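Local atomic coordinates of putative secreted cellulose-binding protein (Streptomyces coelicolor, PDB entry 4OY6), a protein that oxidises cellulose, consistent with its being a copper-dependent lytic polysaccharide monooxygenase of family AA10. Residues A[12-17]-A[87-92]; A[54-59]-A[176-181]; A[58-63]-A[112-117]; A[100-105]-A[166-171]; A[138-143]-A[149-154]. One frame throughout, in Å; residues are numbered along the deposited sequence. Where two conformers were deposited one is given.

From the N terminus, contact 1 closes first, joining helix 10-18 to the loop ahead of strand 92-93. Contacts 2 and 3 set out from overlapping parts of the chain, 54-59 and 58-63, and both cross contact 1. Contact 3 returns early, at strand 110-118; contact 2 stays open until strand 175-184, near the C terminus. Within that long span contact 4 brings strand 97-104 against strand 161-170, crossing contact 3 and enclosing contact 5, a short-range closure between residues 138-143 and strand 148-154. Contacts 4 and 5 join the two sheets of the sandwich, contacts 2 and 3 pin the 54-63 region to one of them, and contact 1 lies across the chain's centre from the rest.

Contact 1: A[12-17]-A[87-92]; sequences YGCWER and GPWQTT
Arg17 reaches Gln90 because its CG lies anti to its own carbonyl carbon (chi1 -67°) and its chain bends at chi3 (-56°), which lays the guanidinium between its own helix and the loop. One face of that flat group then rests on the aliphatic part of Gln90, with CG 3.7 Å above the plane near its centre and CB 3.4 Å from Arg17 NH2; the opposite face looks onto Gly13 O. Arg17 NH2 also forms a salt bridge with Asp31. A water accepts a weak bond from Arg17 NH1 and donates to Gln90 O at 2.8 Å. Deeper in, Cys14 SG, disulfide-bonded to Cys34, meets the edge of the Trp89 ring, 4.2 Å from CZ3. A leucine in place of Arg17 would probably leave Asp31 without its ionic mate and Gln90 without the flat surface over its methylenes. The contact joins helix to loop through the apolar face of a charged group and a sulfur-aromatic edge, its polar link across being water-mediated.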
# COMPACT_ATOMS: atom_id res chain seq x y z
N TYR A 12 -2.18 2.42 -6.81
CA TYR A 12 -3.15 3.50 -7.02
C TYR A 12 -2.45 4.77 -7.47
O TYR A 12 -2.94 5.46 -8.38
CB TYR A 12 -4.01 3.74 -5.78
CG TYR A 12 -5.06 4.77 -6.00
CD1 TYR A 12 -6.25 4.44 -6.65
CD2 TYR A 12 -4.87 6.10 -5.63
CE1 TYR A 12 -7.21 5.38 -6.88
CE2 TYR A 12 -5.82 7.06 -5.89
CZ TYR A 12 -7.00 6.68 -6.51
OH TYR A 12 -8.01 7.58 -6.78
N GLY A 13 -1.31 5.09 -6.86
CA GLY A 13 -0.56 6.28 -7.24
C GLY A 13 -0.06 6.20 -8.68
O GLY A 13 -0.17 7.18 -9.41
N CYS A 14 0.48 5.06 -9.09
CA CYS A 14 0.92 4.92 -10.46
C CYS A 14 -0.25 5.11 -11.43
O CYS A 14 -0.06 5.68 -12.52
CB CYS A 14 1.61 3.60 -10.72
SG CYS A 14 3.22 3.39 -9.90
N TRP A 15 -1.42 4.59 -11.07
CA TRP A 15 -2.62 4.76 -11.89
C TRP A 15 -3.08 6.22 -11.92
O TRP A 15 -3.38 6.76 -12.99
CB TRP A 15 -3.72 3.83 -11.36
CG TRP A 15 -5.03 4.05 -12.03
CD1 TRP A 15 -5.41 3.57 -13.24
CD2 TRP A 15 -6.09 4.87 -11.56
NE1 TRP A 15 -6.66 4.02 -13.54
CE2 TRP A 15 -7.12 4.82 -12.53
CE3 TRP A 15 -6.29 5.64 -10.40
CZ2 TRP A 15 -8.31 5.52 -12.39
CZ3 TRP A 15 -7.48 6.33 -10.25
CH2 TRP A 15 -8.48 6.25 -11.23
N GLU A 16 -3.15 6.85 -10.75
CA GLU A 16 -3.66 8.22 -10.67
C GLU A 16 -2.75 9.17 -11.44
O GLU A 16 -3.25 10.09 -12.11
CB GLU A 16 -3.79 8.63 -9.20
CG GLU A 16 -4.36 10.00 -8.95
CD GLU A 16 -4.48 10.30 -7.46
OE1 GLU A 16 -3.64 9.84 -6.64
OE2 GLU A 16 -5.41 11.04 -7.13
N ARG A 17 -1.45 8.98 -11.33
CA ARG A 17 -0.51 9.92 -11.94
C ARG A 17 -0.31 9.70 -13.43
O ARG A 17 -0.07 10.65 -14.16
CB ARG A 17 0.84 9.90 -11.24
CG ARG A 17 0.79 10.42 -9.82
CD ARG A 17 2.20 10.62 -9.20
NE ARG A 17 3.09 9.42 -9.20
CZ ARG A 17 3.03 8.47 -8.29
NH1 ARG A 17 2.13 8.52 -7.31
NH2 ARG A 17 3.85 7.46 -8.38
N GLY A 87 13.52 0.62 -4.90
CA GLY A 87 13.97 1.79 -5.62
C GLY A 87 13.23 3.01 -5.18
O GLY A 87 12.46 2.96 -4.21
N PRO A 88 13.44 4.12 -5.89
CA PRO A 88 12.93 5.42 -5.46
C PRO A 88 11.45 5.65 -5.84
O PRO A 88 11.13 6.49 -6.69
CB PRO A 88 13.87 6.39 -6.18
CG PRO A 88 14.18 5.69 -7.46
CD PRO A 88 14.37 4.25 -7.04
N TRP A 89 10.57 4.89 -5.20
CA TRP A 89 9.13 5.04 -5.38
C TRP A 89 8.76 6.48 -5.04
O TRP A 89 9.25 7.06 -4.07
CB TRP A 89 8.38 4.08 -4.47
CG TRP A 89 8.48 2.65 -4.91
CD1 TRP A 89 9.40 1.73 -4.52
CD2 TRP A 89 7.60 1.99 -5.80
NE1 TRP A 89 9.17 0.54 -5.13
CE2 TRP A 89 8.07 0.67 -5.95
CE3 TRP A 89 6.48 2.39 -6.51
CZ2 TRP A 89 7.44 -0.25 -6.77
CZ3 TRP A 89 5.88 1.48 -7.35
CH2 TRP A 89 6.35 0.20 -7.48
N GLN A 90 7.85 7.06 -5.81
CA GLN A 90 7.40 8.42 -5.53
C GLN A 90 6.66 8.51 -4.21
O GLN A 90 5.73 7.74 -3.98
CB GLN A 90 6.49 8.87 -6.67
CG GLN A 90 5.85 10.22 -6.51
CD GLN A 90 6.86 11.32 -6.51
OE1 GLN A 90 7.69 11.43 -7.40
NE2 GLN A 90 6.81 12.13 -5.49
N THR A 91 7.05 9.44 -3.35
CA THR A 91 6.38 9.62 -2.06
C THR A 91 5.30 10.69 -2.13
O THR A 91 5.26 11.53 -3.05
CB THR A 91 7.40 9.99 -0.98
OG1 THR A 91 8.14 11.15 -1.37
CG2 THR A 91 8.36 8.86 -0.71
N THR A 92 4.40 10.64 -1.15
CA THR A 92 3.48 11.70 -0.81
C THR A 92 3.97 12.35 0.49
O THR A 92 4.27 11.63 1.44
CB THR A 92 2.06 11.11 -0.56
OG1 THR A 92 1.60 10.45 -1.74
CG2 THR A 92 1.07 12.19 -0.19
O HOH W 1 2.97 8.24 -4.12

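Contact 2: A[54-59]-A[176-181]; sequences NGSAGD and TYFLCS
Ser56, the first residue of a type I' beta turn closed by the backbone bond from Asp59 N to Ser56 O (3.0 Å), faces Thr176 and Phe178 near the start of strand 175-184. The turn, with Ala57 and Gly58 both at positive phi in its middle, follows strand 52-54 at the rim of the beta-sandwich common to AA10 enzymes. The CB of Ser56 points toward the strand, and OG ends near two side chains: it stands 4.2 Å from Thr176 OG1 and lies near the plane of the Phe178 ring, at its edge, 4.4 Å from CZ. These are loose approaches, and a water makes the polar connection. Thr176 OG1 has a second partner, Gln169 OE1 on the neighbouring strand 161-170, so this buried hydroxyl is gripped by both the water and Gln169. From helix 60-63, Val63 packs on Ser56. The bridging water accepts from Ser56 N at 2.9 Å and donates to Thr176 OG1 at 2.7 Å.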
# COMPACT_ATOMS: atom_id res chain seq x y z
N ASN A 54 -7.57 -13.94 0.07
CA ASN A 54 -8.63 -14.59 0.85
C ASN A 54 -8.07 -15.61 1.81
O ASN A 54 -7.09 -16.28 1.49
CB ASN A 54 -9.60 -15.33 -0.09
CG ASN A 54 -10.34 -14.41 -1.02
OD1 ASN A 54 -10.56 -13.23 -0.73
ND2 ASN A 54 -10.76 -14.97 -2.15
N GLY A 55 -8.71 -15.74 2.98
CA GLY A 55 -8.50 -16.90 3.84
C GLY A 55 -7.29 -16.86 4.73
O GLY A 55 -6.86 -17.89 5.23
N SER A 56 -6.74 -15.66 4.97
CA SER A 56 -5.52 -15.58 5.78
C SER A 56 -5.74 -15.93 7.25
O SER A 56 -4.77 -16.22 7.95
CB SER A 56 -4.89 -14.19 5.71
OG SER A 56 -4.59 -13.77 4.39
N ALA A 57 -6.98 -15.86 7.72
CA ALA A 57 -7.32 -16.17 9.12
C ALA A 57 -6.44 -15.40 10.10
O ALA A 57 -6.08 -15.89 11.18
CB ALA A 57 -7.27 -17.67 9.38
N GLY A 58 -6.14 -14.16 9.74
CA GLY A 58 -5.42 -13.25 10.61
C GLY A 58 -3.92 -13.50 10.73
O GLY A 58 -3.23 -12.79 11.47
N ASP A 59 -3.41 -14.49 10.03
CA ASP A 59 -2.01 -14.88 10.19
C ASP A 59 -1.19 -14.35 9.02
O ASP A 59 -0.79 -15.09 8.13
CB ASP A 59 -1.85 -16.39 10.34
CG ASP A 59 -0.45 -16.78 10.81
OD1 ASP A 59 0.43 -15.89 10.96
OD2 ASP A 59 -0.22 -17.98 11.02
N THR A 176 -8.51 -9.81 2.84
CA THR A 176 -7.59 -8.84 3.42
C THR A 176 -6.84 -8.14 2.28
O THR A 176 -6.37 -8.79 1.35
CB THR A 176 -6.56 -9.53 4.32
OG1 THR A 176 -7.19 -10.53 5.13
CG2 THR A 176 -5.81 -8.51 5.19
N TYR A 177 -6.72 -6.82 2.39
CA TYR A 177 -6.00 -5.98 1.43
C TYR A 177 -4.72 -5.47 2.08
O TYR A 177 -4.74 -5.10 3.24
CB TYR A 177 -6.88 -4.82 0.96
CG TYR A 177 -8.18 -5.25 0.32
CD1 TYR A 177 -9.21 -5.79 1.08
CD2 TYR A 177 -8.38 -5.11 -1.04
CE1 TYR A 177 -10.40 -6.18 0.48
CE2 TYR A 177 -9.57 -5.52 -1.65
CZ TYR A 177 -10.57 -6.07 -0.87
OH TYR A 177 -11.74 -6.49 -1.47
N PHE A 178 -3.64 -5.44 1.29
CA PHE A 178 -2.30 -5.14 1.80
C PHE A 178 -1.74 -3.97 0.99
O PHE A 178 -1.36 -4.15 -0.16
CB PHE A 178 -1.37 -6.36 1.67
CG PHE A 178 -1.87 -7.56 2.42
CD1 PHE A 178 -2.71 -8.48 1.84
CD2 PHE A 178 -1.47 -7.79 3.73
CE1 PHE A 178 -3.16 -9.58 2.56
CE2 PHE A 178 -1.92 -8.87 4.45
CZ PHE A 178 -2.77 -9.77 3.86
N LEU A 179 -1.73 -2.79 1.60
CA LEU A 179 -1.49 -1.55 0.84
C LEU A 179 -0.23 -0.82 1.34
O LEU A 179 -0.20 -0.26 2.45
CB LEU A 179 -2.67 -0.61 0.96
CG LEU A 179 -4.04 -1.00 0.44
CD1 LEU A 179 -4.08 -1.88 -0.80
CD2 LEU A 179 -4.92 -1.56 1.51
N CYS A 180 0.80 -0.81 0.50
CA CYS A 180 2.00 0.01 0.73
C CYS A 180 1.80 1.40 0.17
O CYS A 180 1.47 1.53 -1.02
CB CYS A 180 3.22 -0.58 0.02
SG CYS A 180 3.84 -2.05 0.83
N SER A 181 2.07 2.43 0.98
CA SER A 181 2.08 3.82 0.53
C SER A 181 3.41 4.46 0.88
O SER A 181 3.77 4.51 2.07
CB SER A 181 0.99 4.63 1.21
OG SER A 181 -0.31 4.12 0.93
O HOH W 2 -7.10 -12.94 3.92

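Contact 3: A[58-63]-A[112-117]; sequences GDFEAV and YFLVYV
Phe60 and Tyr112 approach from opposite directions, joining the short, weakly bonded helix 60-63 to strand 110-118 of the mixed sheet in the beta-sandwich. The CB of Phe60 points toward the strand, and with CG anti to the carbonyl carbon (chi1 -53°) the ring extends on toward the sheet. On one side of the ring, CD1 packs on Phe178 and CE1 on Thr176, both on strand 175-184. Above one face, offset toward the rim, sits Gly58 O, an oxygen of the preceding turn. The other side of the ring faces strand 110-118: Phe60 CE2 packs against Leu114 CD1 at 4.0 Å, and this methyl comes in at the ring edge, as does the hydroxyl of Tyr112. A chi1 of 55°, with CG between the backbone N and the carbonyl carbon, swings the Tyr112 phenol so that its oxygen arrives at that edge. Gln169 of strand 161-170 touches both aromatic side chains, and Trp131 also packs on Phe60. The contact is thus mostly apolar packing at ring edges, with the phenol oxygen as its one polar side-chain atom. At the tip of the ring, Phe60 CZ comes within 3.4 Å of Tyr112 OH.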
# COMPACT_ATOMS: atom_id res chain seq x y z
N GLY A 58 -6.14 -14.16 9.74
CA GLY A 58 -5.42 -13.25 10.61
C GLY A 58 -3.92 -13.50 10.73
O GLY A 58 -3.23 -12.79 11.47
N ASP A 59 -3.41 -14.49 10.03
CA ASP A 59 -2.01 -14.88 10.19
C ASP A 59 -1.19 -14.35 9.02
O ASP A 59 -0.79 -15.09 8.13
CB ASP A 59 -1.85 -16.39 10.34
CG ASP A 59 -0.45 -16.78 10.81
OD1 ASP A 59 0.43 -15.89 10.96
OD2 ASP A 59 -0.22 -17.98 11.02
N PHE A 60 -0.95 -13.05 9.04
CA PHE A 60 -0.42 -12.40 7.86
C PHE A 60 1.04 -12.73 7.58
O PHE A 60 1.42 -12.88 6.42
CB PHE A 60 -0.68 -10.89 7.89
CG PHE A 60 -2.13 -10.55 8.12
CD1 PHE A 60 -3.11 -11.10 7.31
CD2 PHE A 60 -2.52 -9.72 9.16
CE1 PHE A 60 -4.45 -10.82 7.55
CE2 PHE A 60 -3.86 -9.44 9.39
CZ PHE A 60 -4.83 -10.00 8.59
N GLU A 61 1.84 -12.90 8.62
CA GLU A 61 3.23 -13.29 8.41
C GLU A 61 3.36 -14.68 7.78
O GLU A 61 4.35 -14.96 7.10
CB GLU A 61 4.03 -13.21 9.72
CG GLU A 61 4.16 -11.78 10.20
CD GLU A 61 5.10 -11.60 11.36
OE1 GLU A 61 5.16 -10.47 11.89
OE2 GLU A 61 5.78 -12.58 11.73
N ALA A 62 2.38 -15.54 8.00
CA ALA A 62 2.43 -16.88 7.41
C ALA A 62 2.18 -16.89 5.90
O ALA A 62 2.60 -17.82 5.21
CB ALA A 62 1.40 -17.77 8.08
N VAL A 63 1.48 -15.87 5.40
CA VAL A 63 1.10 -15.83 3.98
C VAL A 63 1.75 -14.69 3.18
O VAL A 63 1.61 -14.65 1.96
CB VAL A 63 -0.45 -15.84 3.80
CG1 VAL A 63 -1.04 -17.13 4.35
CG2 VAL A 63 -1.08 -14.63 4.46
N TYR A 112 -11.27 -4.58 11.09
CA TYR A 112 -10.23 -3.76 11.66
C TYR A 112 -9.30 -3.32 10.52
O TYR A 112 -9.27 -3.94 9.45
CB TYR A 112 -9.41 -4.51 12.73
CG TYR A 112 -8.80 -5.82 12.28
CD1 TYR A 112 -7.56 -5.86 11.67
CD2 TYR A 112 -9.48 -7.02 12.43
CE1 TYR A 112 -7.00 -7.04 11.24
CE2 TYR A 112 -8.91 -8.22 12.02
CZ TYR A 112 -7.67 -8.23 11.42
OH TYR A 112 -7.11 -9.40 11.00
N PHE A 113 -8.52 -2.28 10.80
CA PHE A 113 -7.32 -1.92 10.06
C PHE A 113 -6.13 -2.02 10.98
O PHE A 113 -6.20 -1.68 12.16
CB PHE A 113 -7.39 -0.48 9.53
CG PHE A 113 -8.53 -0.22 8.58
CD1 PHE A 113 -8.39 -0.50 7.24
CD2 PHE A 113 -9.73 0.32 9.02
CE1 PHE A 113 -9.42 -0.25 6.36
CE2 PHE A 113 -10.77 0.58 8.13
CZ PHE A 113 -10.61 0.28 6.80
N LEU A 114 -5.02 -2.49 10.43
CA LEU A 114 -3.69 -2.39 11.06
C LEU A 114 -2.88 -1.44 10.20
O LEU A 114 -2.86 -1.55 8.98
CB LEU A 114 -2.99 -3.74 11.12
CG LEU A 114 -3.79 -4.89 11.71
CD1 LEU A 114 -2.99 -6.18 11.58
CD2 LEU A 114 -4.24 -4.63 13.13
N VAL A 115 -2.18 -0.51 10.85
CA VAL A 115 -1.32 0.40 10.11
C VAL A 115 0.07 0.34 10.73
O VAL A 115 0.23 0.46 11.93
CB VAL A 115 -1.83 1.86 10.14
CG1 VAL A 115 -0.98 2.73 9.24
CG2 VAL A 115 -3.30 1.94 9.74
N TYR A 116 1.05 0.13 9.86
CA TYR A 116 2.45 0.10 10.21
C TYR A 116 3.20 1.18 9.44
O TYR A 116 2.76 1.63 8.40
CB TYR A 116 3.10 -1.24 9.86
CG TYR A 116 2.46 -2.45 10.47
CD1 TYR A 116 1.34 -3.05 9.87
CD2 TYR A 116 2.92 -2.99 11.67
CE1 TYR A 116 0.74 -4.15 10.42
CE2 TYR A 116 2.31 -4.11 12.24
CZ TYR A 116 1.23 -4.69 11.60
OH TYR A 116 0.64 -5.77 12.16
N VAL A 117 4.36 1.55 9.94
CA VAL A 117 5.29 2.39 9.18
C VAL A 117 6.69 1.78 9.31
O VAL A 117 7.04 1.19 10.34
CB VAL A 117 5.29 3.88 9.65
CG1 VAL A 117 6.25 4.71 8.81
CG2 VAL A 117 3.89 4.50 9.56

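Contact 4: A[100-105]-A[166-171]; sequences VKLHDQ and TIWQAS. With ZN (zinc ion), chain H; NA (sodium ion), chain L.
Asp104 and Trp168 meet at about a right angle, the carboxylate turned 68° from the indole plane and set against the edge of the six-membered ring. Trp168 CH2 lies 3.5 Å from Asp104 CG and CZ2 3.4 Å from OD2. With Asp104 CG anti to the backbone N (chi1 180°), the carboxylate is carried toward the indole. On the same ring system, Leu102 CD2 comes obliquely to Trp168 CE3 at 3.9 Å; farther along, Val100 and Thr166 slide past each other, CG1 to OG1. These side chains fill the core between the two sheets of the sandwich, strand 97-104 lying over strand 161-170 with local axes 10.1 Å apart and 44° from parallel. Asp104 OD1 takes His1 N and Ala106 N, OD2 takes His108 N and Tyr149 OH, making it a second-shell residue for the copper ligands His1 and His108. A leucine in its place would probably leave the N-terminal amine, the two backbone N-H groups and the tyrosine hydroxyl without their acceptor. The CB of His103 points away from strand 161-170; His103 NE2 and Gln105 OE1, just past the strand end, each bind zinc at 1.9 Å, while His103 ND1, Asn148 and a water hold sodium.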
# COMPACT_ATOMS: atom_id res chain seq x y z
N VAL A 100 -5.10 8.10 6.85
CA VAL A 100 -5.12 7.07 5.82
C VAL A 100 -6.55 6.95 5.34
O VAL A 100 -7.46 6.62 6.13
CB VAL A 100 -4.58 5.73 6.35
CG1 VAL A 100 -4.75 4.65 5.30
CG2 VAL A 100 -3.12 5.88 6.76
N LYS A 101 -6.74 7.24 4.05
CA LYS A 101 -8.07 7.21 3.44
C LYS A 101 -8.13 6.10 2.43
O LYS A 101 -7.33 6.04 1.51
CB LYS A 101 -8.43 8.54 2.77
CG LYS A 101 -9.83 8.52 2.17
CD LYS A 101 -10.14 9.85 1.51
CE LYS A 101 -11.47 9.82 0.80
NZ LYS A 101 -11.83 11.16 0.28
N LEU A 102 -9.09 5.22 2.64
CA LEU A 102 -9.38 4.17 1.71
C LEU A 102 -10.71 4.39 1.00
O LEU A 102 -11.69 4.84 1.61
CB LEU A 102 -9.49 2.82 2.39
CG LEU A 102 -8.21 2.31 3.00
CD1 LEU A 102 -8.16 2.66 4.47
CD2 LEU A 102 -8.10 0.80 2.74
N HIS A 103 -10.73 4.07 -0.28
CA HIS A 103 -11.96 4.08 -1.05
C HIS A 103 -12.31 2.63 -1.32
O HIS A 103 -11.46 1.87 -1.78
CB HIS A 103 -11.77 4.83 -2.37
CG HIS A 103 -13.03 4.94 -3.15
ND1 HIS A 103 -14.03 5.81 -2.80
CD2 HIS A 103 -13.47 4.28 -4.24
CE1 HIS A 103 -15.05 5.68 -3.63
NE2 HIS A 103 -14.73 4.77 -4.52
N ASP A 104 -13.57 2.30 -1.07
CA ASP A 104 -14.12 0.95 -1.23
C ASP A 104 -15.32 0.99 -2.15
O ASP A 104 -16.34 1.58 -1.81
CB ASP A 104 -14.51 0.38 0.15
CG ASP A 104 -15.10 -1.02 0.09
OD1 ASP A 104 -15.12 -1.64 -0.99
OD2 ASP A 104 -15.52 -1.47 1.18
N GLN A 105 -15.19 0.35 -3.30
CA GLN A 105 -16.26 0.32 -4.30
C GLN A 105 -17.51 -0.45 -3.83
O GLN A 105 -18.58 -0.27 -4.38
CB GLN A 105 -15.74 -0.30 -5.62
CG GLN A 105 -14.51 0.37 -6.24
CD GLN A 105 -14.68 1.82 -6.67
OE1 GLN A 105 -15.34 2.62 -6.01
NE2 GLN A 105 -14.05 2.17 -7.78
N THR A 166 -0.75 -0.55 5.27
CA THR A 166 -2.10 -0.61 5.77
C THR A 166 -2.71 -1.96 5.40
O THR A 166 -2.69 -2.36 4.25
CB THR A 166 -2.97 0.51 5.15
OG1 THR A 166 -2.43 1.79 5.50
CG2 THR A 166 -4.39 0.43 5.63
N ILE A 167 -3.20 -2.64 6.43
CA ILE A 167 -3.87 -3.93 6.26
C ILE A 167 -5.35 -3.74 6.59
O ILE A 167 -5.69 -3.36 7.71
CB ILE A 167 -3.23 -5.02 7.15
CG1 ILE A 167 -1.73 -5.12 6.86
CG2 ILE A 167 -3.93 -6.34 6.92
CD1 ILE A 167 -0.98 -6.15 7.65
N TRP A 168 -6.19 -3.99 5.60
CA TRP A 168 -7.64 -3.85 5.71
C TRP A 168 -8.24 -5.25 5.75
O TRP A 168 -8.19 -5.97 4.75
CB TRP A 168 -8.18 -3.07 4.52
CG TRP A 168 -9.67 -3.08 4.29
CD1 TRP A 168 -10.67 -3.30 5.19
CD2 TRP A 168 -10.30 -2.83 3.04
NE1 TRP A 168 -11.88 -3.21 4.55
CE2 TRP A 168 -11.68 -2.92 3.23
CE3 TRP A 168 -9.81 -2.55 1.75
CZ2 TRP A 168 -12.59 -2.75 2.18
CZ3 TRP A 168 -10.69 -2.37 0.72
CH2 TRP A 168 -12.07 -2.49 0.94
N GLN A 169 -8.81 -5.62 6.88
CA GLN A 169 -9.55 -6.87 7.00
C GLN A 169 -11.02 -6.55 6.72
O GLN A 169 -11.66 -5.88 7.52
CB GLN A 169 -9.39 -7.49 8.39
CG GLN A 169 -10.15 -8.79 8.57
CD GLN A 169 -9.57 -9.91 7.76
OE1 GLN A 169 -8.37 -9.96 7.48
NE2 GLN A 169 -10.43 -10.87 7.43
N ALA A 170 -11.51 -6.98 5.56
CA ALA A 170 -12.88 -6.65 5.17
C ALA A 170 -13.87 -7.47 5.98
O ALA A 170 -13.53 -8.55 6.47
CB ALA A 170 -13.06 -6.88 3.69
N SER A 171 -15.10 -6.98 6.12
CA SER A 171 -16.11 -7.63 6.96
C SER A 171 -17.00 -8.66 6.28
O SER A 171 -17.67 -9.41 6.97
CB SER A 171 -16.98 -6.56 7.61
OG SER A 171 -16.22 -5.80 8.53
ZN ZN H . -15.83 4.42 -6.08
NA NA L . -13.74 7.70 -2.16
O HOH W 3 -11.90 8.58 -2.47

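Contact 5: A[138-143]-A[149-154]; sequences ARTGSY and YEIPVS
Tyr143 is the tight centre of this contact, its ring pushed in beside strand 148-154 and its hydroxyl donating to Glu150 O at 2.7 Å. The acceptor lies at the ring edge, in its plane, but the hydroxyl approaches tilted 34° from the carbonyl plane. Tyr143 CG is anti to the carbonyl carbon (chi1 -78°), which carries the ring alongside Tyr149; the two side chains slide past each other, CD2 to CD1 at 4.0 Å. Tyr143 OH also comes 3.7 Å from Ile151 CG1, so the bonded hydroxyl lies against the isoleucine side chain as well. Here the strand of the three-stranded sheet meets the loop that follows strand 134-139 of the other sheet, closing one side of the beta-sandwich; Phe113 of strand 110-118 meets the Tyr143 ring edge-to-face. The Thr140 and Ile151 side chains cross at about a right angle, CG2 to CG2 at 3.8 Å. Toward solvent the fit slackens: the CB of the exposed Glu150 points away, and Pro152 CD is no nearer than 4.3 Å to Tyr143 OH.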
# COMPACT_ATOMS: atom_id res chain seq x y z
N ALA A 138 -0.97 2.04 14.36
CA ALA A 138 -2.38 2.05 14.77
C ALA A 138 -2.99 0.68 14.55
O ALA A 138 -2.58 -0.05 13.66
CB ALA A 138 -3.19 3.06 13.95
N ARG A 139 -3.95 0.35 15.41
CA ARG A 139 -4.89 -0.72 15.12
C ARG A 139 -6.27 -0.17 15.43
O ARG A 139 -6.42 0.53 16.43
CB ARG A 139 -4.65 -1.98 15.97
CG ARG A 139 -5.64 -3.09 15.64
CD ARG A 139 -5.25 -4.45 16.20
NE ARG A 139 -6.23 -5.45 15.76
CZ ARG A 139 -5.98 -6.73 15.50
NH1 ARG A 139 -4.74 -7.23 15.65
NH2 ARG A 139 -6.97 -7.52 15.09
N THR A 140 -7.26 -0.46 14.58
CA THR A 140 -8.58 0.08 14.81
C THR A 140 -9.54 -1.01 15.19
O THR A 140 -9.25 -2.19 15.06
CB THR A 140 -9.16 0.77 13.55
OG1 THR A 140 -9.58 -0.20 12.57
CG2 THR A 140 -8.16 1.70 12.89
N GLY A 141 -10.72 -0.59 15.64
CA GLY A 141 -11.88 -1.48 15.68
C GLY A 141 -12.59 -1.52 14.34
O GLY A 141 -12.06 -1.13 13.30
N SER A 142 -13.83 -1.97 14.38
CA SER A 142 -14.58 -2.18 13.18
C SER A 142 -15.12 -0.85 12.61
O SER A 142 -15.34 0.11 13.33
CB SER A 142 -15.71 -3.19 13.46
OG SER A 142 -16.67 -2.64 14.31
N TYR A 143 -15.29 -0.84 11.30
CA TYR A 143 -15.92 0.24 10.57
C TYR A 143 -17.13 -0.35 9.85
O TYR A 143 -17.02 -1.39 9.19
CB TYR A 143 -14.99 0.82 9.51
CG TYR A 143 -13.91 1.76 9.99
CD1 TYR A 143 -12.94 1.34 10.89
CD2 TYR A 143 -13.84 3.06 9.52
CE1 TYR A 143 -11.94 2.20 11.31
CE2 TYR A 143 -12.83 3.91 9.92
CZ TYR A 143 -11.89 3.49 10.84
OH TYR A 143 -10.86 4.31 11.24
N TYR A 149 -13.24 4.96 4.08
CA TYR A 149 -12.83 4.78 5.48
C TYR A 149 -11.65 5.70 5.75
O TYR A 149 -10.74 5.79 4.92
CB TYR A 149 -12.42 3.32 5.78
CG TYR A 149 -13.38 2.29 5.22
CD1 TYR A 149 -14.66 2.14 5.73
CD2 TYR A 149 -13.01 1.49 4.16
CE1 TYR A 149 -15.54 1.23 5.17
CE2 TYR A 149 -13.87 0.57 3.62
CZ TYR A 149 -15.15 0.45 4.11
OH TYR A 149 -16.04 -0.45 3.55
N GLU A 150 -11.65 6.35 6.90
CA GLU A 150 -10.54 7.18 7.32
C GLU A 150 -9.97 6.70 8.65
O GLU A 150 -10.72 6.44 9.61
CB GLU A 150 -10.98 8.64 7.46
CG GLU A 150 -11.34 9.28 6.14
CD GLU A 150 -11.53 10.78 6.20
OE1 GLU A 150 -11.41 11.39 7.27
OE2 GLU A 150 -11.78 11.36 5.13
N ILE A 151 -8.65 6.53 8.68
CA ILE A 151 -7.93 6.14 9.88
C ILE A 151 -7.02 7.30 10.28
O ILE A 151 -6.07 7.61 9.56
CB ILE A 151 -7.05 4.89 9.70
CG1 ILE A 151 -7.85 3.72 9.12
CG2 ILE A 151 -6.42 4.52 11.03
CD1 ILE A 151 -7.17 3.01 8.01
N PRO A 152 -7.32 7.96 11.40
CA PRO A 152 -6.47 9.08 11.85
C PRO A 152 -5.25 8.53 12.55
O PRO A 152 -5.35 8.00 13.65
CB PRO A 152 -7.36 9.86 12.79
CG PRO A 152 -8.32 8.83 13.33
CD PRO A 152 -8.46 7.74 12.30
N VAL A 153 -4.10 8.62 11.89
CA VAL A 153 -2.83 8.10 12.40
C VAL A 153 -2.05 9.23 13.06
O VAL A 153 -2.02 10.35 12.55
CB VAL A 153 -2.00 7.45 11.24
CG1 VAL A 153 -0.63 6.96 11.73
CG2 VAL A 153 -2.76 6.27 10.65
N SER A 154 -1.38 8.92 14.16
CA SER A 154 -0.51 9.87 14.82
C SER A 154 0.83 9.22 15.05
O SER A 154 0.93 8.16 15.70
CB SER A 154 -1.09 10.29 16.17
OG SER A 154 -0.24 11.20 16.85